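Local coordinates for protein beta-ketoacyl synthase (Burkholderia phymatum, PDB 4EWG) that probably catalyses condensation of acyl chains with carrier-protein-bound extender units, as a 3-oxoacyl-[acyl-carrier-protein] synthase of the thiolase-like superfamily, at residues A[47-51]-A[203-207]; A[262-267]-A[287-292]. All blocks are in the same frame, centred on the assembly; numbering follows the deposited sequence.

Contacts 1 and 2 lie on opposite sides of the chain's centre, their own centres 35 Å apart and their nearest atoms about 16 Å apart. They follow in series along the chain: contact 1 is complete before contact 2 begins. In both, an aspartate from a helix accepts backbone N-H groups, two from the loop 47-51 in contact 1 and one from the strand 262-267 in contact 2. Both also reach the second subunit, although at different places, and both lie away from the calcium-binding residue His-249, which carries no calcium in this chain. An imidazole, probably from the crystallisation liquor, is about 3 Å from the side chain of His-50.

Contact 1 of 2, residues A[47-51]-A[203-207]; sequences ESLHT and VAVFD
Asp-207, on the last turn of helix 200-207, turns its carboxylate to the loop 47-51 and takes up two consecutive backbone N-H groups. His-50 N donates to Asp-207 OD2 at 2.8 Å in a nearly straight bond (169° at the hydrogen), arriving on the syn side and somewhat out of the carboxylate plane. Thr-51 N reaches Asp-207 OD1 at 3.1 Å, this time from above that plane and with a more bent approach. The side chain can span the gap because CG of Asp-207 stands anti to its backbone N (chi1 -159°), which carries both oxygens off the helix toward the loop. OD1 is also hydrogen-bonded to the hydroxyl of Thr-212, giving the carboxylate three hydrogen-bonding partners.

The flanking side chains meet this group differently. Leu-49 runs at a slant to Asp-207, its CD2 lying along the aspartate side chain, 3.6 Å from Asp-207 CB and about as near OD2, while the same methyl is 4.1 Å from Ala-204 CB. His-50 crosses the aspartate at about a right angle, its ring plane 42° from that of the carboxylate; ND1 remains 3.6 Å from Asp-207 OD2. One turn back along the helix, Thr-51 CG2 presses on Val-203 CG1 at 3.5 Å, a tight approach for two methyls. With Thr-51 OG1 anti to the backbone N and hydrogen-bonded to Ser-213 O, CG2 falls between N and the carbonyl carbon and is the branch that touches.

A helix aspartate thus tethers a loop backbone within the N-terminal ketosynthase family region, beside the subunit interface. The loop, which follows strand 38-39 and leads into its antiparallel partner 53-54, lies against helix 200-207, where Trp-43 also packs on Val-203 and Met-125 of the second subunit on Ala-204.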
ATOM      1  N   GLU A  47      22.370  -3.358 -19.830  1.00 29.42           N
ATOM      2  CA  GLU A  47      22.349  -3.583 -21.275  1.00 30.73           C
ATOM      3  C   GLU A  47      21.780  -2.368 -22.025  1.00 31.14           C
ATOM      4  O   GLU A  47      22.448  -1.792 -22.857  1.00 31.21           O
ATOM      5  CB  GLU A  47      21.550  -4.838 -21.621  1.00 30.54           C
ATOM      6  CG  GLU A  47      21.836  -5.378 -23.011  1.00 31.48           C
ATOM      7  CD  GLU A  47      20.989  -6.601 -23.370  1.00 31.41           C
ATOM      8  OE1 GLU A  47      20.261  -7.117 -22.506  1.00 31.00           O
ATOM      9  OE2 GLU A  47      21.050  -7.055 -24.526  1.00 31.59           O
ATOM     10  N   SER A  48      20.570  -1.950 -21.669  1.00 30.31           N
ATOM     11  CA  SER A  48      19.819  -1.020 -22.497  1.00 30.53           C
ATOM     12  C   SER A  48      19.272   0.170 -21.734  1.00 29.57           C
ATOM     13  O   SER A  48      18.078   0.380 -21.755  1.00 29.91           O
ATOM     14  CB  SER A  48      18.656  -1.782 -23.146  1.00 30.80           C
ATOM     15  OG  SER A  48      19.120  -3.032 -23.633  1.00 31.86           O
ATOM     16  N   LEU A  49      20.130   0.943 -21.059  1.00 29.64           N
ATOM     17  CA  LEU A  49      19.713   2.245 -20.508  1.00 28.39           C
ATOM     18  C   LEU A  49      20.298   3.344 -21.371  1.00 28.82           C
ATOM     19  O   LEU A  49      21.476   3.328 -21.659  1.00 28.31           O
ATOM     20  CB  LEU A  49      20.198   2.438 -19.099  1.00 28.00           C
ATOM     21  CG  LEU A  49      19.424   1.702 -18.010  1.00 26.98           C
ATOM     22  CD1 LEU A  49      20.073   2.000 -16.674  1.00 26.18           C
ATOM     23  CD2 LEU A  49      17.960   2.099 -18.034  1.00 25.13           C
ATOM     24  N   HIS A  50      19.459   4.284 -21.778  1.00 27.72           N
ATOM     25  CA  HIS A  50      19.893   5.421 -22.547  1.00 28.22           C
ATOM     26  C   HIS A  50      20.446   6.474 -21.663  1.00 27.51           C
ATOM     27  O   HIS A  50      21.496   7.050 -21.952  1.00 27.72           O
ATOM     28  CB  HIS A  50      18.734   5.961 -23.360  1.00 29.45           C
ATOM     29  CG  HIS A  50      18.226   4.978 -24.402  1.00 30.24           C
ATOM     30  ND1 HIS A  50      16.976   4.453 -24.371  1.00 31.42           N
ATOM     31  CD2 HIS A  50      18.865   4.392 -25.463  1.00 31.52           C
ATOM     32  CE1 HIS A  50      16.826   3.600 -25.399  1.00 31.49           C
ATOM     33  NE2 HIS A  50      17.982   3.549 -26.056  1.00 32.38           N
ATOM     34  N   THR A  51      19.779   6.744 -20.546  1.00 26.46           N
ATOM     35  CA  THR A  51      20.289   7.779 -19.643  1.00 26.10           C
ATOM     36  C   THR A  51      21.523   7.306 -18.888  1.00 26.69           C
ATOM     37  O   THR A  51      21.645   6.149 -18.569  1.00 26.00           O
ATOM     38  CB  THR A  51      19.236   8.289 -18.645  1.00 24.51           C
ATOM     39  OG1 THR A  51      19.716   9.489 -18.027  1.00 24.63           O
ATOM     40  CG2 THR A  51      18.933   7.281 -17.586  1.00 23.79           C
ATOM     41  N   VAL A 203      15.561   3.259 -12.556  1.00 18.43           N
ATOM     42  CA  VAL A 203      15.683   4.160 -13.690  1.00 19.22           C
ATOM     43  C   VAL A 203      15.068   3.557 -14.966  1.00 19.31           C
ATOM     44  O   VAL A 203      14.403   4.257 -15.711  1.00 18.70           O
ATOM     45  CB  VAL A 203      17.118   4.609 -13.950  1.00 20.33           C
ATOM     46  CG1 VAL A 203      17.152   5.558 -15.126  1.00 20.82           C
ATOM     47  CG2 VAL A 203      17.646   5.330 -12.725  1.00 21.09           C
ATOM     48  N   ALA A 204      15.251   2.256 -15.171  1.00 19.50           N
ATOM     49  CA  ALA A 204      14.636   1.554 -16.334  1.00 19.76           C
ATOM     50  C   ALA A 204      13.117   1.778 -16.442  1.00 19.31           C
ATOM     51  O   ALA A 204      12.567   1.829 -17.548  1.00 19.89           O
ATOM     52  CB  ALA A 204      14.931   0.063 -16.262  1.00 19.77           C
ATOM     53  N   VAL A 205      12.440   1.857 -15.298  1.00 18.71           N
ATOM     54  CA  VAL A 205      10.974   2.136 -15.246  1.00 18.45           C
ATOM     55  C   VAL A 205      10.618   3.325 -16.169  1.00 18.64           C
ATOM     56  O   VAL A 205       9.730   3.254 -17.000  1.00 18.72           O
ATOM     57  CB  VAL A 205      10.517   2.460 -13.801  1.00 17.41           C
ATOM     58  CG1 VAL A 205       9.107   2.993 -13.757  1.00 16.96           C
ATOM     59  CG2 VAL A 205      10.655   1.244 -12.901  1.00 17.60           C
ATOM     60  N   PHE A 206      11.348   4.403 -16.007  1.00 19.06           N
ATOM     61  CA  PHE A 206      11.141   5.598 -16.797  1.00 19.44           C
ATOM     62  C   PHE A 206      11.945   5.618 -18.110  1.00 19.83           C
ATOM     63  O   PHE A 206      11.484   6.175 -19.110  1.00 19.81           O
ATOM     64  CB  PHE A 206      11.468   6.801 -15.936  1.00 19.29           C
ATOM     65  CG  PHE A 206      10.639   6.861 -14.704  1.00 19.36           C
ATOM     66  CD1 PHE A 206       9.331   7.353 -14.754  1.00 19.17           C
ATOM     67  CD2 PHE A 206      11.120   6.368 -13.486  1.00 19.52           C
ATOM     68  CE1 PHE A 206       8.545   7.390 -13.604  1.00 19.15           C
ATOM     69  CE2 PHE A 206      10.319   6.386 -12.321  1.00 18.99           C
ATOM     70  CZ  PHE A 206       9.032   6.910 -12.387  1.00 18.89           C
ATOM     71  N   ASP A 207      13.139   5.045 -18.103  1.00 19.63           N
ATOM     72  CA  ASP A 207      13.966   4.995 -19.316  1.00 20.31           C
ATOM     73  C   ASP A 207      13.272   4.215 -20.444  1.00 20.28           C
ATOM     74  O   ASP A 207      13.318   4.630 -21.592  1.00 20.36           O
ATOM     75  CB  ASP A 207      15.356   4.408 -19.027  1.00 20.64           C
ATOM     76  CG  ASP A 207      16.386   4.786 -20.086  1.00 21.71           C
ATOM     77  OD1 ASP A 207      16.751   5.983 -20.176  1.00 22.83           O
ATOM     78  OD2 ASP A 207      16.853   3.906 -20.817  1.00 22.16           O
TER

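Contact 2 of 2, residues A[262-267]-A[287-292]; sequences VGFGCN and LALEDA
Phe-264 N donates to Asp-291 OD2 at 2.9 Å, with 152° at the hydrogen, and this is the hydrogen bond that joins strand 262-267 to the end of helix 278-291. The carboxylate receives it on the anti lone pair of OD2, the side away from OD1. Next to it, Gly-263 CA lies 3.3 Å from the same OD2.

Close backbone and side-chain contacts continue on both sides of this bond. Ala-288 CB sits 3.7 Å from Gly-265 N, and Leu-287 CB rests on Gly-265 CA at 3.8 Å while its CD1 makes an apolar contact with Asn-267 CB. At the other end, Ala-292 CA approaches Val-262 O at 3.2 Å in a CA-H...O contact, with Ala-292 CB beside Val-262 CG2. Lacking side chains, Gly-263 and Gly-265 let the backbones come close: Gly-265 CA is 4.0 Å from Ala-288 CA.

Further out, Asp-291 OD1 forms a salt bridge with Lys-186 of the second subunit. Asn-267 is held through ND2 by Thr-280 O and through OD1 by Asn-403. A classic beta bulge puts Val-262 and Gly-263 together opposite Ile-407 of strand 402-409, while Phe-264 points away from helix 287-291 and packs on Glu-180 of helix 170-183.

The axes of strand 262-267 and helix 287-291 run roughly antiparallel (147°), 5.7 Å apart at closest. A helix laid on the large mixed sheet in this way belongs to the layered alpha/beta architecture of the thiolase fold.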
ATOM      1  N   VAL A 262      -4.698  21.077   6.222  1.00 18.23           N
ATOM      2  CA  VAL A 262      -6.104  21.496   6.161  1.00 18.44           C
ATOM      3  C   VAL A 262      -6.896  20.866   5.028  1.00 18.53           C
ATOM      4  O   VAL A 262      -8.121  20.841   5.083  1.00 20.30           O
ATOM      5  CB  VAL A 262      -6.260  23.042   6.143  1.00 19.28           C
ATOM      6  CG1 VAL A 262      -5.914  23.634   7.533  1.00 18.96           C
ATOM      7  CG2 VAL A 262      -5.408  23.691   5.058  1.00 19.03           C
ATOM      8  N   GLY A 263      -6.227  20.313   4.017  1.00 17.57           N
ATOM      9  CA  GLY A 263      -6.925  19.594   2.963  1.00 16.89           C
ATOM     10  C   GLY A 263      -6.122  18.539   2.263  1.00 16.08           C
ATOM     11  O   GLY A 263      -4.889  18.639   2.113  1.00 16.26           O
ATOM     12  N   PHE A 264      -6.815  17.503   1.825  1.00 15.73           N
ATOM     13  CA  PHE A 264      -6.204  16.462   1.039  1.00 15.42           C
ATOM     14  C   PHE A 264      -7.171  16.010  -0.020  1.00 15.74           C
ATOM     15  O   PHE A 264      -8.297  15.674   0.292  1.00 16.88           O
ATOM     16  CB  PHE A 264      -5.819  15.291   1.942  1.00 14.75           C
ATOM     17  CG  PHE A 264      -5.333  14.087   1.208  1.00 13.99           C
ATOM     18  CD1 PHE A 264      -4.246  14.166   0.361  1.00 13.72           C
ATOM     19  CD2 PHE A 264      -5.940  12.842   1.404  1.00 13.89           C
ATOM     20  CE1 PHE A 264      -3.782  13.045  -0.305  1.00 13.44           C
ATOM     21  CE2 PHE A 264      -5.459  11.716   0.761  1.00 13.55           C
ATOM     22  CZ  PHE A 264      -4.390  11.820  -0.110  1.00 13.17           C
ATOM     23  N   GLY A 265      -6.734  16.016  -1.266  1.00 15.98           N
ATOM     24  CA  GLY A 265      -7.553  15.533  -2.386  1.00 16.51           C
ATOM     25  C   GLY A 265      -6.796  14.401  -3.078  1.00 16.02           C
ATOM     26  O   GLY A 265      -5.578  14.481  -3.260  1.00 16.18           O
ATOM     27  N   CYS A 266      -7.515  13.334  -3.401  1.00 16.03           N
ATOM     28  CA  CYS A 266      -6.945  12.210  -4.042  1.00 15.89           C
ATOM     29  C   CYS A 266      -7.921  11.569  -4.981  1.00 16.16           C
ATOM     30  O   CYS A 266      -9.043  11.213  -4.586  1.00 16.66           O
ATOM     31  CB  CYS A 266      -6.484  11.200  -2.997  1.00 16.35           C
ATOM     32  SG  CYS A 266      -5.662   9.778  -3.731  1.00 17.80           S
ATOM     33  N   ASN A 267      -7.496  11.424  -6.229  1.00 16.25           N
ATOM     34  CA  ASN A 267      -8.289  10.779  -7.261  1.00 17.09           C
ATOM     35  C   ASN A 267      -7.398  10.111  -8.309  1.00 16.63           C
ATOM     36  O   ASN A 267      -6.197  10.030  -8.126  1.00 16.80           O
ATOM     37  CB  ASN A 267      -9.281  11.776  -7.910  1.00 17.62           C
ATOM     38  CG  ASN A 267      -8.611  12.792  -8.809  1.00 17.91           C
ATOM     39  OD1 ASN A 267      -7.388  12.922  -8.826  1.00 18.57           O
ATOM     40  ND2 ASN A 267      -9.415  13.515  -9.572  1.00 17.83           N
ATOM     41  N   LEU A 287     -10.724  18.960  -5.040  1.00 18.90           N
ATOM     42  CA  LEU A 287     -11.044  18.093  -3.894  1.00 18.45           C
ATOM     43  C   LEU A 287     -10.319  18.557  -2.630  1.00 18.17           C
ATOM     44  O   LEU A 287     -10.918  18.584  -1.532  1.00 18.87           O
ATOM     45  CB  LEU A 287     -10.727  16.616  -4.210  1.00 17.51           C
ATOM     46  CG  LEU A 287     -11.768  15.892  -5.086  1.00 18.00           C
ATOM     47  CD1 LEU A 287     -11.270  14.532  -5.548  1.00 17.51           C
ATOM     48  CD2 LEU A 287     -13.085  15.717  -4.341  1.00 18.24           C
ATOM     49  N   ALA A 288      -9.053  18.964  -2.766  1.00 17.86           N
ATOM     50  CA  ALA A 288      -8.293  19.429  -1.594  1.00 18.01           C
ATOM     51  C   ALA A 288      -8.881  20.754  -1.092  1.00 18.74           C
ATOM     52  O   ALA A 288      -9.081  20.947   0.116  1.00 18.96           O
ATOM     53  CB  ALA A 288      -6.826  19.610  -1.942  1.00 17.61           C
ATOM     54  N   LEU A 289      -9.132  21.664  -2.036  1.00 19.25           N
ATOM     55  CA  LEU A 289      -9.729  22.969  -1.712  1.00 20.11           C
ATOM     56  C   LEU A 289     -11.091  22.784  -1.032  1.00 20.33           C
ATOM     57  O   LEU A 289     -11.367  23.418  -0.026  1.00 20.57           O
ATOM     58  CB  LEU A 289      -9.844  23.862  -2.955  1.00 20.25           C
ATOM     59  CG  LEU A 289      -8.542  24.461  -3.543  1.00 20.31           C
ATOM     60  CD1 LEU A 289      -8.827  25.097  -4.924  1.00 20.56           C
ATOM     61  CD2 LEU A 289      -7.844  25.484  -2.642  1.00 20.40           C
ATOM     62  N   GLU A 290     -11.902  21.879  -1.555  1.00 20.23           N
ATOM     63  CA  GLU A 290     -13.196  21.567  -0.942  1.00 21.19           C
ATOM     64  C   GLU A 290     -13.029  20.967   0.466  1.00 20.66           C
ATOM     65  O   GLU A 290     -13.754  21.313   1.374  1.00 20.63           O
ATOM     66  CB  GLU A 290     -14.023  20.631  -1.846  1.00 22.06           C
ATOM     67  CG  GLU A 290     -14.528  21.278  -3.139  1.00 23.22           C
ATOM     68  CD  GLU A 290     -15.197  20.295  -4.091  1.00 24.62           C
ATOM     69  OE1 GLU A 290     -15.179  19.076  -3.823  1.00 26.26           O
ATOM     70  OE2 GLU A 290     -15.773  20.742  -5.116  1.00 26.31           O
ATOM     71  N   ASP A 291     -12.039  20.091   0.646  1.00 20.16           N
ATOM     72  CA  ASP A 291     -11.763  19.486   1.936  1.00 19.55           C
ATOM     73  C   ASP A 291     -11.333  20.571   2.922  1.00 19.74           C
ATOM     74  O   ASP A 291     -11.700  20.516   4.103  1.00 19.06           O
ATOM     75  CB  ASP A 291     -10.674  18.416   1.781  1.00 19.50           C
ATOM     76  CG  ASP A 291     -10.424  17.624   3.054  1.00 19.33           C
ATOM     77  OD1 ASP A 291     -11.376  17.368   3.804  1.00 21.05           O
ATOM     78  OD2 ASP A 291      -9.284  17.270   3.313  1.00 18.37           O
ATOM     79  N   ALA A 292     -10.580  21.562   2.445  1.00 19.83           N
ATOM     80  CA  ALA A 292     -10.123  22.675   3.315  1.00 20.18           C
ATOM     81  C   ALA A 292     -11.181  23.792   3.459  1.00 21.97           C
ATOM     82  O   ALA A 292     -10.954  24.772   4.195  1.00 23.19           O
ATOM     83  CB  ALA A 292      -8.827  23.248   2.782  1.00 19.40           C
TER